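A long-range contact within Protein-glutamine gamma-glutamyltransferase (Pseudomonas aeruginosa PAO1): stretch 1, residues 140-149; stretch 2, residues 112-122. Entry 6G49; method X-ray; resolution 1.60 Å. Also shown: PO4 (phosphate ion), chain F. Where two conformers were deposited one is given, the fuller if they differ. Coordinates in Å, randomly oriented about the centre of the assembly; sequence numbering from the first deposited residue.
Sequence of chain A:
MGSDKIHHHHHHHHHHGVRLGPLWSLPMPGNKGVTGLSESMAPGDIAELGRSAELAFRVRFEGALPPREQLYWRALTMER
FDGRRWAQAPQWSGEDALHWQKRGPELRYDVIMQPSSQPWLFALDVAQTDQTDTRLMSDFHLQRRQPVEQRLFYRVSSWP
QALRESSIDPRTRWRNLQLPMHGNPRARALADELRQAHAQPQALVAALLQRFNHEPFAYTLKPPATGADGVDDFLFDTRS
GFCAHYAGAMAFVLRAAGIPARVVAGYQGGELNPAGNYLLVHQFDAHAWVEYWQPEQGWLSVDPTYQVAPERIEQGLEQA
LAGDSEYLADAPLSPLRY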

# COMPACT_ATOMS: atom_id res chain seq x y z
N PHE A 140 4.96 10.37 0.21
CA PHE A 140 4.04 10.51 -0.92
C PHE A 140 2.60 10.22 -0.49
O PHE A 140 1.82 9.81 -1.31
CB PHE A 140 4.45 9.61 -2.08
CG PHE A 140 5.84 9.92 -2.59
CD1 PHE A 140 6.04 10.99 -3.43
CD2 PHE A 140 6.95 9.24 -2.12
CE1 PHE A 140 7.32 11.38 -3.82
CE2 PHE A 140 8.22 9.62 -2.51
CZ PHE A 140 8.40 10.68 -3.36
N HIS A 141 2.24 10.48 0.75
CA HIS A 141 0.84 10.46 1.15
C HIS A 141 0.43 11.89 1.51
O HIS A 141 1.25 12.71 1.87
CB HIS A 141 0.61 9.48 2.32
CG HIS A 141 0.65 10.08 3.67
ND1 HIS A 141 1.84 10.35 4.31
CD2 HIS A 141 -0.32 10.44 4.55
CE1 HIS A 141 1.58 10.88 5.50
NE2 HIS A 141 0.27 10.97 5.67
N LEU A 142 -0.88 12.12 1.42
CA LEU A 142 -1.48 13.42 1.68
C LEU A 142 -1.93 13.51 3.15
O LEU A 142 -2.78 12.76 3.59
CB LEU A 142 -2.70 13.54 0.74
CG LEU A 142 -2.43 13.57 -0.75
CD1 LEU A 142 -3.74 13.43 -1.49
CD2 LEU A 142 -1.73 14.86 -1.14
N GLN A 143 -1.33 14.44 3.90
CA GLN A 143 -1.61 14.63 5.30
C GLN A 143 -2.35 15.97 5.42
O GLN A 143 -1.79 17.03 5.05
CB GLN A 143 -0.33 14.64 6.14
CG GLN A 143 -0.58 14.72 7.66
CD GLN A 143 -0.70 13.37 8.38
OE1 GLN A 143 -0.65 12.26 7.81
NE2 GLN A 143 -0.88 13.43 9.70
N ARG A 144 -3.53 15.92 6.00
CA ARG A 144 -4.36 17.08 6.31
C ARG A 144 -4.01 17.58 7.72
O ARG A 144 -3.57 16.82 8.57
CB ARG A 144 -5.82 16.68 6.25
CG ARG A 144 -6.80 17.84 6.18
CD ARG A 144 -8.18 17.28 5.88
NE ARG A 144 -9.23 18.31 5.82
CZ ARG A 144 -10.13 18.53 6.77
NH1 ARG A 144 -10.11 17.85 7.90
NH2 ARG A 144 -11.09 19.40 6.56
N ARG A 145 -4.20 18.89 7.97
CA ARG A 145 -3.80 19.43 9.27
C ARG A 145 -4.72 18.90 10.38
O ARG A 145 -4.28 18.83 11.52
CB ARG A 145 -3.68 20.96 9.21
CG ARG A 145 -2.26 21.48 9.43
CD ARG A 145 -1.19 20.98 8.46
NE ARG A 145 -0.56 19.70 8.80
CZ ARG A 145 0.54 19.20 8.22
NH1 ARG A 145 0.97 17.99 8.54
NH2 ARG A 145 1.20 19.90 7.31
N GLN A 146 -5.96 18.54 10.08
CA GLN A 146 -6.87 17.98 11.03
C GLN A 146 -7.50 16.73 10.45
O GLN A 146 -7.70 16.62 9.22
CB GLN A 146 -7.99 18.99 11.32
CG GLN A 146 -7.45 20.22 12.03
CD GLN A 146 -8.62 21.05 12.48
OE1 GLN A 146 -9.33 21.61 11.66
NE2 GLN A 146 -8.84 21.07 13.78
N PRO A 147 -8.01 15.85 11.31
CA PRO A 147 -8.69 14.66 10.82
C PRO A 147 -9.97 15.01 10.09
O PRO A 147 -10.64 16.00 10.40
CB PRO A 147 -9.04 13.86 12.07
CG PRO A 147 -8.19 14.43 13.16
CD PRO A 147 -7.91 15.88 12.78
N VAL A 148 -10.37 14.14 9.15
CA VAL A 148 -11.60 14.37 8.39
C VAL A 148 -12.79 13.88 9.20
O VAL A 148 -13.02 12.66 9.32
CB VAL A 148 -11.52 13.70 7.00
CG1 VAL A 148 -12.78 14.00 6.21
CG2 VAL A 148 -10.32 14.19 6.24
N GLU A 149 -13.53 14.84 9.80
CA GLU A 149 -14.65 14.51 10.67
C GLU A 149 -16.00 14.88 10.04
O GLU A 149 -17.03 14.51 10.60
CB GLU A 149 -14.54 15.24 12.01
CG GLU A 149 -13.22 14.95 12.74
CD GLU A 149 -13.13 13.56 13.32
OE1 GLU A 149 -14.10 12.77 13.16
OE2 GLU A 149 -12.06 13.24 13.92
P PO4 F . -13.11 19.01 9.75
O1 PO4 F . -11.97 19.08 10.76
O2 PO4 F . -13.26 17.64 9.10
O3 PO4 F . -14.47 19.18 10.41
O4 PO4 F . -12.82 20.16 8.79
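Stretch 2 112-122: IMQPSSQPWLF

Stretch 2 runs antiparallel to stretch 1, so that Leu 121 lies beside Leu 142 (CA–CA 5.5 Å), Trp 120 beside Gln 143 (4.9 Å between CA atoms), Pro 119 beside Pro 147 (CA–CA 3.9 Å) and Pro 115 beside Glu 149 (CA–CA 4.7 Å). Its chain is extended at Ile 112 and Met 113, bends through a loop in which Ser 117 takes a left-handed conformation (phi/psi 54/28), and straightens again at Trp 120 and Leu 121. Together the stretches bury 718 Å².

The backbones are joined at several points. Arg 144 N donates to Pro 119 O (2.8 Å) and Val 148 N to Gln 118 O (2.9 Å), so successive carbonyls of stretch 2 hold two amides four residues apart, with Arg 145 and Gln 146 bulging outward between them. Pro 119 lies against this part of stretch 1, its CA 4.0 Å from Gln 146 O. At the loop, Val 148 O accepts from both Ser 116 N and Ser 117 N (2.9 Å each), and Ser 117 OG donates to Glu 149 OE1 (2.8 Å).

Val 148 is the main apolar bump: its CG2 meets Met 113 CE at 3.8 Å and Leu 121 CD2 at 3.9 Å, filling the hollow between those two side chains. On the same face as Leu 121, Leu 142 brings CD1 to 4.0 Å from Leu 121 CB. Trp 120 and Gln 143 share the other face. There Trp 120 CD1 approaches His 141 NE2 (3.6 Å), the ring planes inclined at 70°, while His 141 NE2 donates to Gln 143 OE1 (2.7 Å). Water 1 accepts from Trp 120 NE1 and Gln 143 NE2 (3.0 Å each), bridging the two side chains. Arg 144 points its CA-to-CB bond toward stretch 2 and rests CD 4.1 Å from Leu 121 CD2, but the end of its extended side chain leads off to the phosphate, NH2 donating to O4 (2.9 Å).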

# COMPACT_ATOMS: atom_id res chain seq x y z
N ILE A 112 -15.35 12.88 -3.08
CA ILE A 112 -16.11 13.19 -1.83
C ILE A 112 -15.84 12.03 -0.85
O ILE A 112 -16.20 10.91 -1.13
CB ILE A 112 -17.61 13.46 -2.05
CG1 ILE A 112 -18.27 13.87 -0.73
CG2 ILE A 112 -18.37 12.30 -2.70
CD1 ILE A 112 -19.70 14.35 -0.88
N MET A 113 -15.19 12.39 0.25
CA MET A 113 -14.77 11.45 1.29
C MET A 113 -15.81 11.49 2.41
O MET A 113 -16.21 12.54 2.84
CB MET A 113 -13.43 11.94 1.85
CG MET A 113 -12.50 10.92 2.19
SD MET A 113 -10.96 11.79 2.74
CE MET A 113 -10.92 10.98 4.34
N GLN A 114 -16.13 10.34 2.93
CA GLN A 114 -16.88 10.23 4.16
C GLN A 114 -15.94 10.50 5.32
O GLN A 114 -14.72 10.37 5.22
CB GLN A 114 -17.45 8.83 4.31
CG GLN A 114 -18.40 8.40 3.20
CD GLN A 114 -19.63 9.28 3.21
OE1 GLN A 114 -20.42 9.29 4.17
NE2 GLN A 114 -19.68 10.11 2.20
N PRO A 115 -16.47 10.89 6.49
CA PRO A 115 -15.61 11.07 7.66
C PRO A 115 -14.80 9.79 7.97
O PRO A 115 -15.35 8.69 7.91
CB PRO A 115 -16.62 11.32 8.80
CG PRO A 115 -17.80 11.89 8.09
CD PRO A 115 -17.88 11.16 6.77
N SER A 116 -13.49 10.00 8.16
CA SER A 116 -12.54 8.92 8.50
C SER A 116 -12.03 9.00 9.95
O SER A 116 -11.45 8.04 10.44
CB SER A 116 -11.37 8.95 7.57
OG SER A 116 -10.66 10.14 7.75
N SER A 117 -12.18 10.16 10.58
CA SER A 117 -11.54 10.51 11.83
C SER A 117 -10.02 10.34 11.74
O SER A 117 -9.36 10.11 12.76
CB SER A 117 -12.14 9.71 12.98
OG SER A 117 -13.49 10.06 13.16
N GLN A 118 -9.44 10.47 10.55
CA GLN A 118 -8.03 10.41 10.32
C GLN A 118 -7.61 11.53 9.38
O GLN A 118 -8.42 12.04 8.58
CB GLN A 118 -7.56 9.04 9.78
CG GLN A 118 -7.88 7.86 10.67
CD GLN A 118 -7.01 7.83 11.92
OE1 GLN A 118 -6.16 8.68 12.14
NE2 GLN A 118 -7.18 6.76 12.68
N PRO A 119 -6.36 12.00 9.43
CA PRO A 119 -5.94 13.13 8.60
C PRO A 119 -5.31 12.83 7.24
O PRO A 119 -4.32 13.42 6.91
CB PRO A 119 -4.88 13.76 9.52
CG PRO A 119 -4.18 12.61 10.18
CD PRO A 119 -5.29 11.59 10.37
N TRP A 120 -5.78 11.79 6.53
CA TRP A 120 -5.24 11.32 5.27
C TRP A 120 -6.30 11.52 4.19
O TRP A 120 -7.46 11.11 4.43
CB TRP A 120 -4.84 9.84 5.35
CG TRP A 120 -4.04 9.60 6.60
CD1 TRP A 120 -2.98 10.35 7.03
CD2 TRP A 120 -4.23 8.56 7.58
NE1 TRP A 120 -2.52 9.86 8.23
CE2 TRP A 120 -3.26 8.77 8.60
CE3 TRP A 120 -5.10 7.48 7.71
CZ2 TRP A 120 -3.17 7.96 9.72
CZ3 TRP A 120 -5.04 6.69 8.85
CH2 TRP A 120 -4.08 6.93 9.84
N LEU A 121 -5.92 12.11 3.06
CA LEU A 121 -6.82 12.13 1.90
C LEU A 121 -6.39 10.99 0.98
O LEU A 121 -5.19 10.71 0.76
CB LEU A 121 -6.72 13.47 1.19
CG LEU A 121 -7.12 14.71 1.99
CD1 LEU A 121 -7.35 15.89 1.05
CD2 LEU A 121 -8.28 14.49 2.90
N PHE A 122 -7.38 10.34 0.40
CA PHE A 122 -7.13 9.22 -0.48
C PHE A 122 -6.88 9.72 -1.91
O PHE A 122 -7.64 10.58 -2.41
CB PHE A 122 -8.32 8.27 -0.46
CG PHE A 122 -8.82 7.93 0.91
CD1 PHE A 122 -7.96 7.41 1.86
CD2 PHE A 122 -10.12 8.22 1.29
CE1 PHE A 122 -8.39 7.20 3.14
CE2 PHE A 122 -10.57 7.88 2.55
CZ PHE A 122 -9.70 7.35 3.48
O HOH W 1 -1.24 10.73 10.84
O HOH W 2 -2.59 9.92 0.65